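Local coordinates for pathogenicity island protein (Staphylococcus aureus subsp. aureus, PDB 3HL6) that is of unknown function but is encoded on a pathogenicity island of Staphylococcus aureus and packs in the crystal as a two-chain assembly, at residues I3-N8 / K36-P41; F10-G15 / R81-H86; K52-V57 / S67-S72. One frame throughout, in Å; residues are numbered along the deposited sequence.

Contact 1. Residues I3-N8 / K36-P41; sequences IETIVN and KLYNDP
T5 and I6 run parallel to K36 and L37 and are joined to that strand by three backbone hydrogen bonds. K36 grips residues on both sides of T5: its N donates to E4 O at 2.9 Å, and its O accepts from I6 N at 2.8 Å. I6 O then takes Y38 N at 3.0 Å, just where the second strand enters a type II turn from L37 to D40. Side chains alternate about this backbone. On one face OG1 of T5 lies 4.0 Å from CB of K36, I3 CG2 comes to a tight 3.2 Å from K36 CG, and T5 CG2, anti to the backbone N (OG1 at chi1 -62°), meets the Y38 ring at its edge, 3.7 Å from CD1. On the other face I6 and L37 lie side by side, CG1 of I6 3.6 Å from CD1 of L37, and both rest on T16 of helix 13-30, which also hydrogen-bonds N8 OD1. This is the pairing of a beta-alpha-beta crossover, strand 4-6, helix 13-30, strand 33-37. At this edge of the sheet the bonds come from main-chain atoms, whereas side chains add apolar packing on the helix-facing side and a largely exposed cover on the other.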
# COMPACT_ATOMS: atom_id res chain seq x y z
N ILE B 3 14.34 20.11 -7.95
CA ILE B 3 13.35 19.03 -8.29
C ILE B 3 14.00 17.68 -8.70
O ILE B 3 14.13 17.38 -9.89
CB ILE B 3 12.35 19.50 -9.38
CG1 ILE B 3 11.58 20.75 -8.89
CG2 ILE B 3 11.34 18.40 -9.69
CD1 ILE B 3 10.04 20.76 -9.83
N GLU B 4 14.39 16.86 -7.73
CA GLU B 4 14.69 15.46 -8.02
C GLU B 4 13.51 14.82 -8.77
O GLU B 4 12.36 14.93 -8.34
CB GLU B 4 15.02 14.67 -6.74
CG GLU B 4 16.18 15.30 -5.89
CD GLU B 4 16.48 14.47 -4.63
OE1 GLU B 4 15.61 13.66 -4.19
OE2 GLU B 4 17.60 14.64 -4.06
N THR B 5 13.81 14.20 -9.90
CA THR B 5 12.94 13.20 -10.47
C THR B 5 13.38 11.87 -9.91
O THR B 5 14.53 11.52 -10.01
CB THR B 5 13.04 13.16 -11.99
OG1 THR B 5 12.63 14.42 -12.53
CG2 THR B 5 12.14 12.07 -12.56
N ILE B 6 12.47 11.13 -9.28
CA ILE B 6 12.86 9.84 -8.77
C ILE B 6 12.25 8.74 -9.61
O ILE B 6 11.27 8.96 -10.32
CB ILE B 6 12.57 9.70 -7.26
CG1 ILE B 6 11.29 8.92 -7.02
CG2 ILE B 6 12.58 11.04 -6.55
CD1 ILE B 6 11.60 7.52 -6.59
N VAL B 7 12.89 7.57 -9.58
CA VAL B 7 12.53 6.44 -10.44
C VAL B 7 11.58 5.47 -9.72
O VAL B 7 11.75 5.19 -8.53
CB VAL B 7 13.80 5.66 -10.90
CG1 VAL B 7 13.46 4.23 -11.29
CG2 VAL B 7 14.48 6.36 -12.06
N ASN B 8 10.59 4.96 -10.46
CA ASN B 8 9.57 4.08 -9.92
C ASN B 8 10.08 2.76 -9.38
O ASN B 8 10.78 2.03 -10.06
CB ASN B 8 8.55 3.79 -11.02
CG ASN B 8 7.29 4.61 -10.87
OD1 ASN B 8 6.47 4.33 -9.99
ND2 ASN B 8 7.14 5.63 -11.71
N LYS B 36 9.47 14.82 -8.76
CA LYS B 36 8.63 14.26 -9.81
C LYS B 36 8.92 12.77 -9.88
O LYS B 36 9.98 12.32 -9.44
CB LYS B 36 8.93 14.93 -11.15
CG LYS B 36 9.14 16.43 -11.03
CD LYS B 36 8.59 17.21 -12.24
CE LYS B 36 9.39 16.89 -13.53
NZ LYS B 36 9.31 18.00 -14.53
N LEU B 37 7.96 12.02 -10.40
CA LEU B 37 8.19 10.64 -10.83
C LEU B 37 8.57 10.56 -12.30
O LEU B 37 8.02 11.25 -13.16
CB LEU B 37 6.95 9.78 -10.58
CG LEU B 37 6.84 9.26 -9.16
CD1 LEU B 37 8.11 8.60 -8.78
CD2 LEU B 37 6.66 10.43 -8.27
N TYR B 38 9.51 9.68 -12.60
CA TYR B 38 9.87 9.51 -13.98
C TYR B 38 8.77 8.86 -14.83
O TYR B 38 8.28 7.79 -14.52
CB TYR B 38 11.21 8.79 -14.12
CG TYR B 38 11.76 9.05 -15.49
CD1 TYR B 38 12.25 10.32 -15.83
CD2 TYR B 38 11.72 8.06 -16.47
CE1 TYR B 38 12.73 10.57 -17.12
CE2 TYR B 38 12.19 8.30 -17.75
CZ TYR B 38 12.69 9.56 -18.06
OH TYR B 38 13.14 9.78 -19.34
N ASN B 39 8.38 9.56 -15.90
CA ASN B 39 7.36 9.10 -16.85
C ASN B 39 6.00 8.88 -16.16
O ASN B 39 5.32 7.88 -16.37
CB ASN B 39 7.85 7.86 -17.61
CG ASN B 39 8.18 8.15 -19.10
OD1 ASN B 39 8.04 9.27 -19.59
ND2 ASN B 39 8.61 7.11 -19.81
N ASP B 40 5.64 9.84 -15.32
CA ASP B 40 4.35 9.94 -14.69
C ASP B 40 3.36 10.35 -15.75
O ASP B 40 3.44 11.47 -16.24
CB ASP B 40 4.42 11.06 -13.66
CG ASP B 40 3.17 11.19 -12.81
OD1 ASP B 40 2.14 10.55 -13.12
OD2 ASP B 40 3.25 11.95 -11.82
N PRO B 41 2.40 9.48 -16.09
CA PRO B 41 1.58 9.90 -17.21
C PRO B 41 0.72 11.12 -16.86
O PRO B 41 0.07 11.66 -17.74
CB PRO B 41 0.69 8.68 -17.48
CG PRO B 41 0.64 7.93 -16.22
CD PRO B 41 1.96 8.20 -15.51

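Contact 2. Residues F10-G15 / R81-H86; sequences FETRAG and RSIEGH
E11 and H86 supply the polar bond between the start of helix 13-30 and helix 77-88. NE2 of H86 donates to OE2 of E11 at 3.3 Å, with an angle of 161° at the hydrogen; the oxygen lies close to the ring plane, but the donor stands above the carboxylate, whose plane is turned 89° from the imidazole. The rest of each group is held from outside: ND1 of H86 bonds to G165 O, and OE1 of E11 to the hydroxyl of Y87. The ring's rotation is thus fixed at both nitrogens; with acceptors at both, one a carboxylate, a protonated imidazole is plausible. Apolar contact comes next. CG2 of T12 sits over one face of H86, 3.7 Å from the ring centre, as a CH-pi contact offset toward the rim. CB of A14 touches CG1 of I83 at 3.7 Å, and I83 CD1 reaches CA of G15 at 3.5 Å. The third kind is capping: with chi1 at 72°, OG1 of T12 lies between its own N and carbonyl carbon and accepts from G15 N at 2.9 Å. E84 OE2 of this chain bonds to T12 OG1 of the second subunit, its OE1 to E11 N there, and I83 packs on I83 of that subunit. The arrangement is a threonine N-cap at a helix start wedged against a second helix, set at the dimer interface.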
# COMPACT_ATOMS: atom_id res chain seq x y z
N PHE B 10 7.81 0.47 -7.79
CA PHE B 10 6.73 -0.48 -7.67
C PHE B 10 5.89 -0.46 -8.90
O PHE B 10 6.01 0.41 -9.73
CB PHE B 10 5.82 -0.15 -6.47
CG PHE B 10 6.54 -0.02 -5.18
CD1 PHE B 10 6.69 -1.11 -4.35
CD2 PHE B 10 7.08 1.17 -4.78
CE1 PHE B 10 7.35 -1.00 -3.16
CE2 PHE B 10 7.76 1.29 -3.58
CZ PHE B 10 7.88 0.20 -2.77
N GLU B 11 5.00 -1.42 -8.99
CA GLU B 11 4.08 -1.46 -10.08
C GLU B 11 3.13 -0.25 -10.07
O GLU B 11 2.62 0.14 -11.13
CB GLU B 11 3.31 -2.76 -10.01
CG GLU B 11 2.20 -2.86 -11.01
CD GLU B 11 1.58 -4.26 -11.06
OE1 GLU B 11 2.14 -5.20 -10.43
OE2 GLU B 11 0.53 -4.39 -11.74
N THR B 12 2.87 0.34 -8.90
CA THR B 12 2.04 1.55 -8.86
C THR B 12 2.82 2.77 -8.39
O THR B 12 3.68 2.66 -7.52
CB THR B 12 0.77 1.41 -7.94
OG1 THR B 12 1.16 1.41 -6.56
CG2 THR B 12 -0.02 0.17 -8.27
N ARG B 13 2.48 3.92 -8.94
CA ARG B 13 2.98 5.18 -8.42
C ARG B 13 2.55 5.40 -6.98
O ARG B 13 3.30 5.98 -6.19
CB ARG B 13 2.48 6.35 -9.26
CG ARG B 13 3.35 6.73 -10.47
CD ARG B 13 2.51 7.64 -11.37
NE ARG B 13 1.73 6.80 -12.26
CZ ARG B 13 0.44 6.93 -12.51
NH1 ARG B 13 -0.17 6.08 -13.33
NH2 ARG B 13 -0.24 7.91 -11.96
N ALA B 14 1.33 4.95 -6.65
CA ALA B 14 0.79 5.11 -5.29
C ALA B 14 1.76 4.47 -4.31
O ALA B 14 2.12 5.10 -3.33
CB ALA B 14 -0.63 4.52 -5.15
N GLY B 15 2.23 3.26 -4.62
CA GLY B 15 3.29 2.62 -3.83
C GLY B 15 4.63 3.34 -3.67
O GLY B 15 5.17 3.40 -2.57
N ARG B 81 -5.34 2.77 -0.85
CA ARG B 81 -6.54 2.29 -1.49
C ARG B 81 -6.42 2.32 -2.98
O ARG B 81 -7.00 1.48 -3.64
CB ARG B 81 -7.71 3.13 -1.06
CG ARG B 81 -8.45 2.54 0.13
CD ARG B 81 -9.61 3.44 0.47
NE ARG B 81 -10.15 3.20 1.81
CZ ARG B 81 -10.74 4.14 2.56
NH1 ARG B 81 -10.85 5.39 2.10
NH2 ARG B 81 -11.22 3.83 3.78
N SER B 82 -5.65 3.28 -3.53
CA SER B 82 -5.28 3.24 -4.93
C SER B 82 -4.38 2.06 -5.25
O SER B 82 -4.27 1.64 -6.41
CB SER B 82 -4.61 4.53 -5.35
OG SER B 82 -5.54 5.61 -5.32
N ILE B 83 -3.71 1.53 -4.24
CA ILE B 83 -2.83 0.39 -4.53
C ILE B 83 -3.67 -0.86 -4.72
O ILE B 83 -3.61 -1.53 -5.75
CB ILE B 83 -1.77 0.16 -3.43
CG1 ILE B 83 -0.81 1.35 -3.30
CG2 ILE B 83 -0.96 -1.08 -3.74
CD1 ILE B 83 0.43 0.99 -2.57
N GLU B 84 -4.50 -1.15 -3.73
CA GLU B 84 -5.52 -2.18 -3.86
C GLU B 84 -6.45 -1.94 -5.07
O GLU B 84 -6.73 -2.83 -5.86
CB GLU B 84 -6.29 -2.31 -2.53
CG GLU B 84 -5.33 -2.52 -1.32
CD GLU B 84 -5.98 -3.30 -0.16
OE1 GLU B 84 -7.22 -3.22 -0.02
OE2 GLU B 84 -5.25 -3.99 0.60
N GLY B 85 -6.91 -0.71 -5.22
CA GLY B 85 -7.86 -0.43 -6.26
C GLY B 85 -7.28 -0.68 -7.64
O GLY B 85 -7.99 -1.08 -8.56
N HIS B 86 -5.98 -0.44 -7.78
CA HIS B 86 -5.31 -0.61 -9.07
C HIS B 86 -5.40 -2.05 -9.53
O HIS B 86 -5.35 -2.32 -10.73
CB HIS B 86 -3.84 -0.17 -8.97
CG HIS B 86 -2.96 -0.76 -10.01
ND1 HIS B 86 -2.61 -0.08 -11.17
CD2 HIS B 86 -2.36 -1.97 -10.09
CE1 HIS B 86 -1.83 -0.84 -11.91
NE2 HIS B 86 -1.66 -1.99 -11.28

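Contact 3. Residues K52-V57 / S67-S72; sequences KLFSHV and SFELAS
L53 faces both L70 and A71, the signature of a classic beta bulge in the antiparallel hairpin of strands 52-57 and 68-71. Both polar backbone atoms of L53 are used: N donates to A71 O at 3.1 Å, and O accepts L70 N at 2.7 Å. Past the bulge, S55 and F68 form a hydrogen-bonded pair, S55 N to F68 O at 2.8 Å and F68 N to S55 O at 3.0 Å, both noticeably bent. F54 and E69 between them are a non-hydrogen-bonded pair: F54 takes its backbone bonds from V47 on the neighbouring strand, and E69 N donates to E157 of helix 152-163, while L70 O accepts from Q161 of the same helix. On the buried side CD2 of L53 lies 3.7 Å from CD1 of L70, and the F68 ring stacks on Y160. On the other side CE1 of F54 lies 3.9 Å from CB of E69, the ring turned 88° from the carboxylate. At the far end chi1 of H56, 74°, places CG between the backbone N and carbonyl carbon. ND1 of H56 and OG of S67 share a hydrogen bond of 3.0 Å, the hydroxyl oxygen at the edge of the imidazole and in its plane.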
# COMPACT_ATOMS: atom_id res chain seq x y z
N LYS B 52 3.07 16.51 5.25
CA LYS B 52 1.99 16.23 4.30
C LYS B 52 2.51 16.11 2.86
O LYS B 52 3.56 16.69 2.52
CB LYS B 52 0.89 17.28 4.38
CG LYS B 52 0.12 17.26 5.70
CD LYS B 52 -0.84 18.43 5.75
CE LYS B 52 -2.03 18.16 6.64
NZ LYS B 52 -1.61 18.27 8.05
N LEU B 53 1.81 15.32 2.04
CA LEU B 53 2.19 15.18 0.63
C LEU B 53 1.14 15.91 -0.18
O LEU B 53 -0.04 15.78 0.09
CB LEU B 53 2.26 13.70 0.24
CG LEU B 53 2.58 13.30 -1.22
CD1 LEU B 53 3.91 13.86 -1.71
CD2 LEU B 53 2.59 11.81 -1.39
N PHE B 54 1.58 16.73 -1.13
CA PHE B 54 0.68 17.48 -2.01
C PHE B 54 1.08 17.21 -3.44
O PHE B 54 2.20 16.78 -3.71
CB PHE B 54 0.76 19.00 -1.76
CG PHE B 54 0.37 19.40 -0.38
CD1 PHE B 54 -0.95 19.64 -0.06
CD2 PHE B 54 1.33 19.53 0.60
CE1 PHE B 54 -1.30 19.98 1.20
CE2 PHE B 54 0.99 19.88 1.86
CZ PHE B 54 -0.31 20.11 2.17
N SER B 55 0.17 17.49 -4.36
CA SER B 55 0.39 17.16 -5.74
C SER B 55 -0.47 18.04 -6.63
O SER B 55 -1.57 18.44 -6.25
CB SER B 55 0.07 15.70 -5.97
OG SER B 55 -0.32 15.54 -7.30
N HIS B 56 0.07 18.39 -7.80
CA HIS B 56 -0.71 19.09 -8.81
C HIS B 56 -0.13 18.72 -10.15
O HIS B 56 1.09 18.66 -10.32
CB HIS B 56 -0.73 20.63 -8.59
CG HIS B 56 0.56 21.30 -8.94
ND1 HIS B 56 1.50 21.65 -7.99
CD2 HIS B 56 1.08 21.66 -10.13
CE1 HIS B 56 2.55 22.19 -8.58
NE2 HIS B 56 2.32 22.21 -9.88
N VAL B 57 -0.99 18.43 -11.11
CA VAL B 57 -0.49 18.19 -12.45
C VAL B 57 0.11 19.49 -12.90
O VAL B 57 -0.30 20.58 -12.48
CB VAL B 57 -1.57 17.72 -13.46
CG1 VAL B 57 -2.25 16.46 -12.97
CG2 VAL B 57 -2.57 18.82 -13.72
N SER B 67 -2.09 23.56 -4.49
CA SER B 67 -1.89 22.12 -4.66
C SER B 67 -2.95 21.28 -3.91
O SER B 67 -3.84 21.84 -3.28
CB SER B 67 -0.50 21.73 -4.20
OG SER B 67 0.24 21.25 -5.30
N PHE B 68 -2.84 19.96 -3.98
CA PHE B 68 -3.86 19.08 -3.42
C PHE B 68 -3.24 18.00 -2.56
O PHE B 68 -2.31 17.33 -2.98
CB PHE B 68 -4.72 18.48 -4.53
CG PHE B 68 -5.21 19.51 -5.49
CD1 PHE B 68 -6.41 20.18 -5.24
CD2 PHE B 68 -4.42 19.89 -6.59
CE1 PHE B 68 -6.83 21.17 -6.10
CE2 PHE B 68 -4.83 20.86 -7.47
CZ PHE B 68 -6.03 21.52 -7.23
N GLU B 69 -3.76 17.86 -1.35
CA GLU B 69 -3.26 16.91 -0.39
C GLU B 69 -3.45 15.46 -0.84
O GLU B 69 -4.58 15.03 -1.07
CB GLU B 69 -3.98 17.12 0.94
CG GLU B 69 -3.68 16.04 1.97
CD GLU B 69 -4.02 16.47 3.37
OE1 GLU B 69 -4.31 15.57 4.22
OE2 GLU B 69 -3.98 17.69 3.63
N LEU B 70 -2.37 14.71 -0.89
CA LEU B 70 -2.43 13.28 -1.17
C LEU B 70 -2.49 12.45 0.09
O LEU B 70 -3.06 11.36 0.09
CB LEU B 70 -1.20 12.81 -1.93
CG LEU B 70 -1.16 13.06 -3.43
CD1 LEU B 70 -0.06 12.16 -4.01
CD2 LEU B 70 -2.50 12.81 -4.11
N ALA B 71 -1.87 12.96 1.16
CA ALA B 71 -1.62 12.17 2.36
C ALA B 71 -1.31 13.03 3.58
O ALA B 71 -0.63 14.05 3.48
CB ALA B 71 -0.52 11.17 2.11
N SER B 72 -1.83 12.61 4.74
CA SER B 72 -1.28 13.09 6.00
C SER B 72 -0.93 11.89 6.87
O SER B 72 -1.27 10.78 6.51
CB SER B 72 -2.20 14.09 6.69
OG SER B 72 -3.51 13.61 6.79

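How the contacts relate
Contacts 1 and 3 lie at opposite edges of one five-stranded mixed sheet: contact 1 pairs the outermost strand 4-6 with strand 33-37, and contact 3 pairs strand 52-57 with the other outermost strand, 68-71. Their centres are 15 Å apart and they do not touch. The centre of contact 2 is 15 Å from that of contact 1 and 16 Å from that of contact 3. Contacts 1 and 2 alternate along the chain and meet through R13, whose CD is 3.4 Å from OD1 of D40. Strands 33-37 to 68-71, and so all of contact 3, lie in the chain between the two segments of contact 2, which joins the start of helix 13-30 to helix 77-88 beside the second subunit.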